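Beta-galactosidase (Marinomonas sp. ef1, PDB 6Y2K) hydrolyses terminal beta-D-galactosidic bonds as a cold-active GH42 beta-galactosidase that works as a hexamer and combines this activity with thermal stability. Local coordinates at residues I42-P46 with P78-V82; S458-L462 with R483-Y487. The contacts are given in a common frame with arbitrary orientation. Residue numbers count along the deposited sequence, not the author numbering.

Contact 1: residues I42-P46 with P78-V82; sequences IEPTP and PKWLV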
ATOM      1  N   ILE A  42     -20.063  45.256  35.580  1.00 16.95           N
ATOM      2  CA  ILE A  42     -20.753  46.552  35.532  1.00 16.85           C
ATOM      3  C   ILE A  42     -22.069  46.528  36.326  1.00 17.10           C
ATOM      4  O   ILE A  42     -22.341  47.460  37.076  1.00 17.19           O
ATOM      5  CB  ILE A  42     -21.060  47.002  34.084  1.00 16.49           C
ATOM      6  CG1 ILE A  42     -19.761  47.205  33.286  1.00 16.76           C
ATOM      7  CG2 ILE A  42     -21.876  48.301  34.076  1.00 16.59           C
ATOM      8  CD1 ILE A  42     -19.960  47.250  31.787  1.00 16.78           C
ATOM      9  N   GLU A  43     -22.878  45.483  36.132  1.00 16.16           N
ATOM     10  CA  GLU A  43     -24.232  45.404  36.691  1.00 15.96           C
ATOM     11  C   GLU A  43     -24.504  43.983  37.209  1.00 15.55           C
ATOM     12  O   GLU A  43     -25.196  43.194  36.552  1.00 15.20           O
ATOM     13  CB  GLU A  43     -25.275  45.828  35.647  1.00 15.86           C
ATOM     14  CG  GLU A  43     -26.653  46.129  36.236  1.00 16.21           C
ATOM     15  CD  GLU A  43     -27.664  46.657  35.217  1.00 16.52           C
ATOM     16  OE1 GLU A  43     -27.476  46.435  34.007  1.00 16.67           O
ATOM     17  OE2 GLU A  43     -28.669  47.295  35.614  1.00 16.31           O
ATOM     18  N   PRO A  44     -23.953  43.649  38.387  1.00 15.54           N
ATOM     19  CA  PRO A  44     -24.147  42.298  38.945  1.00 15.80           C
ATOM     20  C   PRO A  44     -25.579  42.003  39.364  1.00 16.39           C
ATOM     21  O   PRO A  44     -25.958  40.837  39.427  1.00 16.49           O
ATOM     22  CB  PRO A  44     -23.219  42.250  40.166  1.00 15.94           C
ATOM     23  CG  PRO A  44     -22.706  43.627  40.381  1.00 15.96           C
ATOM     24  CD  PRO A  44     -23.028  44.471  39.185  1.00 15.53           C
ATOM     25  N   THR A  45     -26.342  43.052  39.675  1.00 16.74           N
ATOM     26  CA  THR A  45     -27.769  42.951  39.975  1.00 17.00           C
ATOM     27  C   THR A  45     -28.396  44.231  39.399  1.00 17.30           C
ATOM     28  O   THR A  45     -27.734  45.273  39.389  1.00 17.43           O
ATOM     29  CB  THR A  45     -27.998  42.769  41.497  1.00 17.35           C
ATOM     30  OG1 THR A  45     -29.383  42.526  41.779  1.00 17.21           O
ATOM     31  CG2 THR A  45     -27.517  43.992  42.300  1.00 17.50           C
ATOM     32  N   PRO A  46     -29.635  44.158  38.876  1.00 17.15           N
ATOM     33  CA  PRO A  46     -30.181  45.283  38.109  1.00 17.38           C
ATOM     34  C   PRO A  46     -30.247  46.603  38.873  1.00 17.66           C
ATOM     35  O   PRO A  46     -30.752  46.653  39.993  1.00 17.25           O
ATOM     36  CB  PRO A  46     -31.596  44.816  37.724  1.00 17.41           C
ATOM     37  CG  PRO A  46     -31.892  43.678  38.624  1.00 17.21           C
ATOM     38  CD  PRO A  46     -30.581  43.030  38.912  1.00 17.23           C
ATOM     39  N   PRO A  78     -25.926  39.126  31.718  1.00 15.39           N
ATOM     40  CA  PRO A  78     -25.902  38.357  32.968  1.00 15.36           C
ATOM     41  C   PRO A  78     -27.123  37.465  33.168  1.00 14.84           C
ATOM     42  O   PRO A  78     -28.154  37.678  32.531  1.00 14.85           O
ATOM     43  CB  PRO A  78     -25.853  39.437  34.067  1.00 15.37           C
ATOM     44  CG  PRO A  78     -25.800  40.757  33.381  1.00 15.96           C
ATOM     45  CD  PRO A  78     -26.217  40.550  31.954  1.00 15.59           C
ATOM     46  N   LYS A  79     -27.008  36.511  34.092  1.00 14.89           N
ATOM     47  CA  LYS A  79     -28.076  35.540  34.337  1.00 15.02           C
ATOM     48  C   LYS A  79     -29.367  36.188  34.849  1.00 15.55           C
ATOM     49  O   LYS A  79     -30.466  35.768  34.467  1.00 15.34           O
ATOM     50  CB  LYS A  79     -27.618  34.462  35.319  1.00 15.10           C
ATOM     51  CG  LYS A  79     -28.609  33.314  35.542  1.00 15.31           C
ATOM     52  CD  LYS A  79     -29.179  32.733  34.250  1.00 14.98           C
ATOM     53  CE  LYS A  79     -29.530  31.252  34.400  1.00 15.20           C
ATOM     54  NZ  LYS A  79     -30.521  31.017  35.488  1.00 15.25           N
ATOM     55  N   TRP A  80     -29.247  37.219  35.695  1.00 16.04           N
ATOM     56  CA  TRP A  80     -30.443  37.934  36.157  1.00 16.24           C
ATOM     57  C   TRP A  80     -31.258  38.499  34.987  1.00 16.65           C
ATOM     58  O   TRP A  80     -32.486  38.504  35.024  1.00 17.69           O
ATOM     59  CB  TRP A  80     -30.110  39.029  37.183  1.00 16.29           C
ATOM     60  CG  TRP A  80     -29.264  40.169  36.700  1.00 15.82           C
ATOM     61  CD1 TRP A  80     -27.950  40.363  36.973  1.00 16.33           C
ATOM     62  CD2 TRP A  80     -29.674  41.286  35.895  1.00 16.11           C
ATOM     63  NE1 TRP A  80     -27.504  41.523  36.390  1.00 15.93           N
ATOM     64  CE2 TRP A  80     -28.542  42.109  35.721  1.00 16.32           C
ATOM     65  CE3 TRP A  80     -30.887  41.681  35.318  1.00 16.41           C
ATOM     66  CZ2 TRP A  80     -28.585  43.294  34.975  1.00 16.45           C
ATOM     67  CZ3 TRP A  80     -30.930  42.854  34.580  1.00 16.34           C
ATOM     68  CH2 TRP A  80     -29.785  43.648  34.416  1.00 16.78           C
ATOM     69  N   LEU A  81     -30.572  38.954  33.941  1.00 16.82           N
ATOM     70  CA  LEU A  81     -31.242  39.517  32.761  1.00 17.04           C
ATOM     71  C   LEU A  81     -31.913  38.408  31.929  1.00 16.87           C
ATOM     72  O   LEU A  81     -33.060  38.548  31.508  1.00 17.08           O
ATOM     73  CB  LEU A  81     -30.233  40.337  31.937  1.00 17.14           C
ATOM     74  CG  LEU A  81     -30.747  41.209  30.781  1.00 17.36           C
ATOM     75  CD1 LEU A  81     -29.757  42.326  30.472  1.00 17.34           C
ATOM     76  CD2 LEU A  81     -31.015  40.387  29.522  1.00 17.80           C
ATOM     77  N   VAL A  82     -31.202  37.301  31.729  1.00 17.25           N
ATOM     78  CA  VAL A  82     -31.760  36.111  31.060  1.00 17.60           C
ATOM     79  C   VAL A  82     -33.032  35.628  31.775  1.00 17.81           C
ATOM     80  O   VAL A  82     -34.046  35.359  31.126  1.00 16.90           O
ATOM     81  CB  VAL A  82     -30.713  34.963  30.961  1.00 17.75           C
ATOM     82  CG1 VAL A  82     -31.347  33.656  30.488  1.00 17.93           C
ATOM     83  CG2 VAL A  82     -29.557  35.364  30.040  1.00 17.78           C
TER

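Contact 2: residues S458-L462 with R483-Y487; sequences SNAPL and RLNSY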
ATOM      1  N   SER A 458     -20.823  41.613  -4.690  1.00 22.97           N
ATOM      2  CA  SER A 458     -21.438  41.666  -6.014  1.00 24.50           C
ATOM      3  C   SER A 458     -21.858  43.071  -6.458  1.00 25.93           C
ATOM      4  O   SER A 458     -21.991  43.316  -7.660  1.00 25.55           O
ATOM      5  CB  SER A 458     -22.602  40.684  -6.122  1.00 25.89           C
ATOM      6  OG  SER A 458     -23.574  40.942  -5.142  1.00 29.07           O
ATOM      7  N   ASN A 459     -22.025  43.995  -5.511  1.00 27.23           N
ATOM      8  CA  ASN A 459     -22.306  45.402  -5.848  1.00 28.70           C
ATOM      9  C   ASN A 459     -21.058  46.296  -5.982  1.00 29.26           C
ATOM     10  O   ASN A 459     -21.186  47.515  -6.099  1.00 30.54           O
ATOM     11  CB  ASN A 459     -23.288  46.000  -4.838  1.00 29.41           C
ATOM     12  CG  ASN A 459     -22.710  46.118  -3.435  1.00 31.16           C
ATOM     13  OD1 ASN A 459     -21.589  45.680  -3.151  1.00 29.62           O
ATOM     14  ND2 ASN A 459     -23.488  46.711  -2.541  1.00 32.78           N
ATOM     15  N   ALA A 460     -19.860  45.712  -5.962  1.00 28.71           N
ATOM     16  CA  ALA A 460     -18.634  46.507  -6.033  1.00 28.92           C
ATOM     17  C   ALA A 460     -18.446  47.122  -7.425  1.00 28.90           C
ATOM     18  O   ALA A 460     -18.779  46.484  -8.435  1.00 28.07           O
ATOM     19  CB  ALA A 460     -17.426  45.651  -5.679  1.00 29.43           C
ATOM     20  N   PRO A 461     -17.924  48.365  -7.487  1.00 30.05           N
ATOM     21  CA  PRO A 461     -17.484  48.870  -8.793  1.00 30.03           C
ATOM     22  C   PRO A 461     -16.280  48.064  -9.301  1.00 28.74           C
ATOM     23  O   PRO A 461     -15.414  47.691  -8.515  1.00 28.66           O
ATOM     24  CB  PRO A 461     -17.116  50.341  -8.527  1.00 30.68           C
ATOM     25  CG  PRO A 461     -16.994  50.480  -7.053  1.00 31.45           C
ATOM     26  CD  PRO A 461     -17.778  49.367  -6.413  1.00 31.31           C
ATOM     27  N   LEU A 462     -16.263  47.798 -10.602  1.00 27.79           N
ATOM     28  CA  LEU A 462     -15.338  46.848 -11.212  1.00 27.41           C
ATOM     29  C   LEU A 462     -14.202  47.484 -12.022  1.00 28.70           C
ATOM     30  O   LEU A 462     -13.257  46.786 -12.396  1.00 28.35           O
ATOM     31  CB  LEU A 462     -16.128  45.908 -12.116  1.00 26.74           C
ATOM     32  CG  LEU A 462     -17.313  45.170 -11.490  1.00 26.50           C
ATOM     33  CD1 LEU A 462     -18.045  44.370 -12.561  1.00 26.85           C
ATOM     34  CD2 LEU A 462     -16.864  44.271 -10.351  1.00 26.94           C
ATOM     35  N   ARG A 483     -23.383  45.859 -14.974  1.00 24.99           N
ATOM     36  CA  ARG A 483     -21.968  46.087 -14.669  1.00 25.83           C
ATOM     37  C   ARG A 483     -21.051  45.116 -15.431  1.00 24.80           C
ATOM     38  O   ARG A 483     -20.002  45.522 -15.922  1.00 23.96           O
ATOM     39  CB  ARG A 483     -21.697  46.012 -13.162  1.00 27.03           C
ATOM     40  CG  ARG A 483     -22.247  47.198 -12.368  1.00 28.89           C
ATOM     41  CD  ARG A 483     -21.747  47.212 -10.927  1.00 29.86           C
ATOM     42  NE  ARG A 483     -22.302  46.104 -10.144  1.00 31.53           N
ATOM     43  CZ  ARG A 483     -23.521  46.067  -9.596  1.00 33.79           C
ATOM     44  NH1 ARG A 483     -23.904  44.993  -8.904  1.00 33.24           N
ATOM     45  NH2 ARG A 483     -24.376  47.084  -9.733  1.00 35.16           N
ATOM     46  N   LEU A 484     -21.457  43.851 -15.548  1.00 24.31           N
ATOM     47  CA  LEU A 484     -20.689  42.872 -16.330  1.00 23.47           C
ATOM     48  C   LEU A 484     -20.678  43.211 -17.815  1.00 23.55           C
ATOM     49  O   LEU A 484     -19.631  43.101 -18.457  1.00 23.03           O
ATOM     50  CB  LEU A 484     -21.202  41.443 -16.120  1.00 22.61           C
ATOM     51  CG  LEU A 484     -21.065  40.874 -14.697  1.00 22.38           C
ATOM     52  CD1 LEU A 484     -21.697  39.490 -14.632  1.00 22.23           C
ATOM     53  CD2 LEU A 484     -19.617  40.823 -14.247  1.00 22.29           C
ATOM     54  N   ASN A 485     -21.823  43.647 -18.344  1.00 24.10           N
ATOM     55  CA  ASN A 485     -21.928  44.033 -19.764  1.00 25.24           C
ATOM     56  C   ASN A 485     -20.969  45.168 -20.152  1.00 25.82           C
ATOM     57  O   ASN A 485     -20.418  45.157 -21.250  1.00 26.40           O
ATOM     58  CB  ASN A 485     -23.372  44.433 -20.122  1.00 25.65           C
ATOM     59  CG  ASN A 485     -24.331  43.249 -20.140  1.00 26.15           C
ATOM     60  OD1 ASN A 485     -23.926  42.093 -20.314  1.00 26.85           O
ATOM     61  ND2 ASN A 485     -25.619  43.537 -19.966  1.00 25.84           N
ATOM     62  N   SER A 486     -20.759  46.124 -19.251  1.00 26.24           N
ATOM     63  CA  SER A 486     -19.882  47.266 -19.529  1.00 26.56           C
ATOM     64  C   SER A 486     -18.436  47.086 -19.035  1.00 25.36           C
ATOM     65  O   SER A 486     -17.573  47.888 -19.384  1.00 24.09           O
ATOM     66  CB  SER A 486     -20.485  48.540 -18.936  1.00 28.10           C
ATOM     67  OG  SER A 486     -20.520  48.468 -17.522  1.00 31.25           O
ATOM     68  N   TYR A 487     -18.171  46.044 -18.237  1.00 23.46           N
ATOM     69  CA  TYR A 487     -16.833  45.794 -17.692  1.00 23.09           C
ATOM     70  C   TYR A 487     -15.829  45.625 -18.830  1.00 23.13           C
ATOM     71  O   TYR A 487     -16.094  44.901 -19.797  1.00 22.64           O
ATOM     72  CB  TYR A 487     -16.854  44.556 -16.772  1.00 22.53           C
ATOM     73  CG  TYR A 487     -15.514  44.118 -16.223  1.00 21.40           C
ATOM     74  CD1 TYR A 487     -14.765  44.949 -15.395  1.00 21.25           C
ATOM     75  CD2 TYR A 487     -15.006  42.850 -16.517  1.00 21.44           C
ATOM     76  CE1 TYR A 487     -13.540  44.535 -14.888  1.00 21.12           C
ATOM     77  CE2 TYR A 487     -13.789  42.425 -16.015  1.00 20.47           C
ATOM     78  CZ  TYR A 487     -13.059  43.266 -15.206  1.00 20.70           C
ATOM     79  OH  TYR A 487     -11.859  42.833 -14.727  1.00 20.32           O
TER
HETATM   80  O   HOH W   1     -20.235  44.400  -9.353  1.00 26.35           O

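Contact 1: residues I42-P46 with P78-V82
The indole of W80 lies against the loop that follows helix 39-42, its five-membered ring overlapped on one face by P46 CD and T45 CA. P46 CD stands 3.8 Å from the centroid of that ring, 18° off its normal, and T45 CA 4.2 Å from it, 26° off; both are CH-pi contacts. The proline also packs on the ring junction, P46 CD to W80 CD2 at 3.6 Å. At the ring edge the pyrrole nitrogen is used: W80 NE1 donates a hydrogen bond to E43 O over 2.9 Å, with an N-H...O angle of 157°. That carbonyl belongs to the first residue to leave helical geometry after helix 39-42, so the hydrogen bond is made just where the chain leaves the helix. The segments follow strands 29-34 and 67-71, the second and third of the eight-stranded TIM barrel that forms the catalytic fold of GH42 enzymes, and W80 thus ties together two successive beta-alpha connections. It reaches across from the first turn of helix 79-84, whose N-cap position is held by P78; P78 CG comes within 4.0 Å of E43 O. The E43 side chain passes the benzene part of the indole, OE1 to W80 CZ2 at 3.5 Å, while its carboxylate is paired with R119 of helix 111-128 and accepts a hydrogen bond from the W39 indole. A second subunit packs against the contact: its R188 packs on P46 and W80 and hydrogen-bonds T45 OG1, and its E194 forms a salt bridge with K79.

Contact 2: residues S458-L462 with R483-Y487
Loop-to-helix packing of mixed character joins 458-462, in the connection between strands 453-456 and 467-470, to the C-terminal end of helix 478-486. Its polar half is built on R483, whose side chain reaches to the start of the loop. R483 NH1 donates a hydrogen bond to S458 O (2.8 Å, N-H...O angle 147°), and N459 CA sits over a face of the guanidinium, 3.5 Å from R483 NH1. One water completes the arrangement: it accepts from R483 NE at 2.8 Å and donates to S458 O and A460 O, each at 2.7 Å. S458 O thus takes both the direct bond and the water, whereas A460 O is joined to R483 through the water. Both segments belong to the trimerisation domain of this family, whose mixed sheet has a parallel part ordered 453-456, 412-415, 467-470, 490-493, 576-579; helix 478-486 is the helix of a beta-alpha-beta crossover from 467-470 to 490-493. The apolar half faces that sheet. L462 points its CB at the helix, placing CD1 4.0 Å from R483 CB and 4.2 Å from L484 CD2, while L462 CB lies 3.7 Å from Y487 CD1. L462, L484 and Y487 all rest on L468 of strand 467-470. Y487 is the first residue beyond helical geometry; L462 O approaches its ring edge, 3.4 Å from Y487 CE1, and Y487 OH is hydrogen-bonded to Y465 O, within the same connection as L462.

Contact 1 closes in the chain well before contact 2 opens, and they belong to different domains: 42-46 with 78-82 in the eight-stranded barrel, 458-462 with 483-487 in the trimerisation domain with its mixed sheet. Their centres are 49 Å apart, their nearest atoms about 34 Å, on opposite sides of the chain's centre, and they share no helix, strand or sheet. Each joins neighbouring connections between parallel strands within its own domain. Their surroundings in the hexamer differ: a second subunit reaches contact 1, making it part of a subunit interface, whereas the two segments of contact 2 are touched by no other protein chain, so that contact 2 is packing within one subunit.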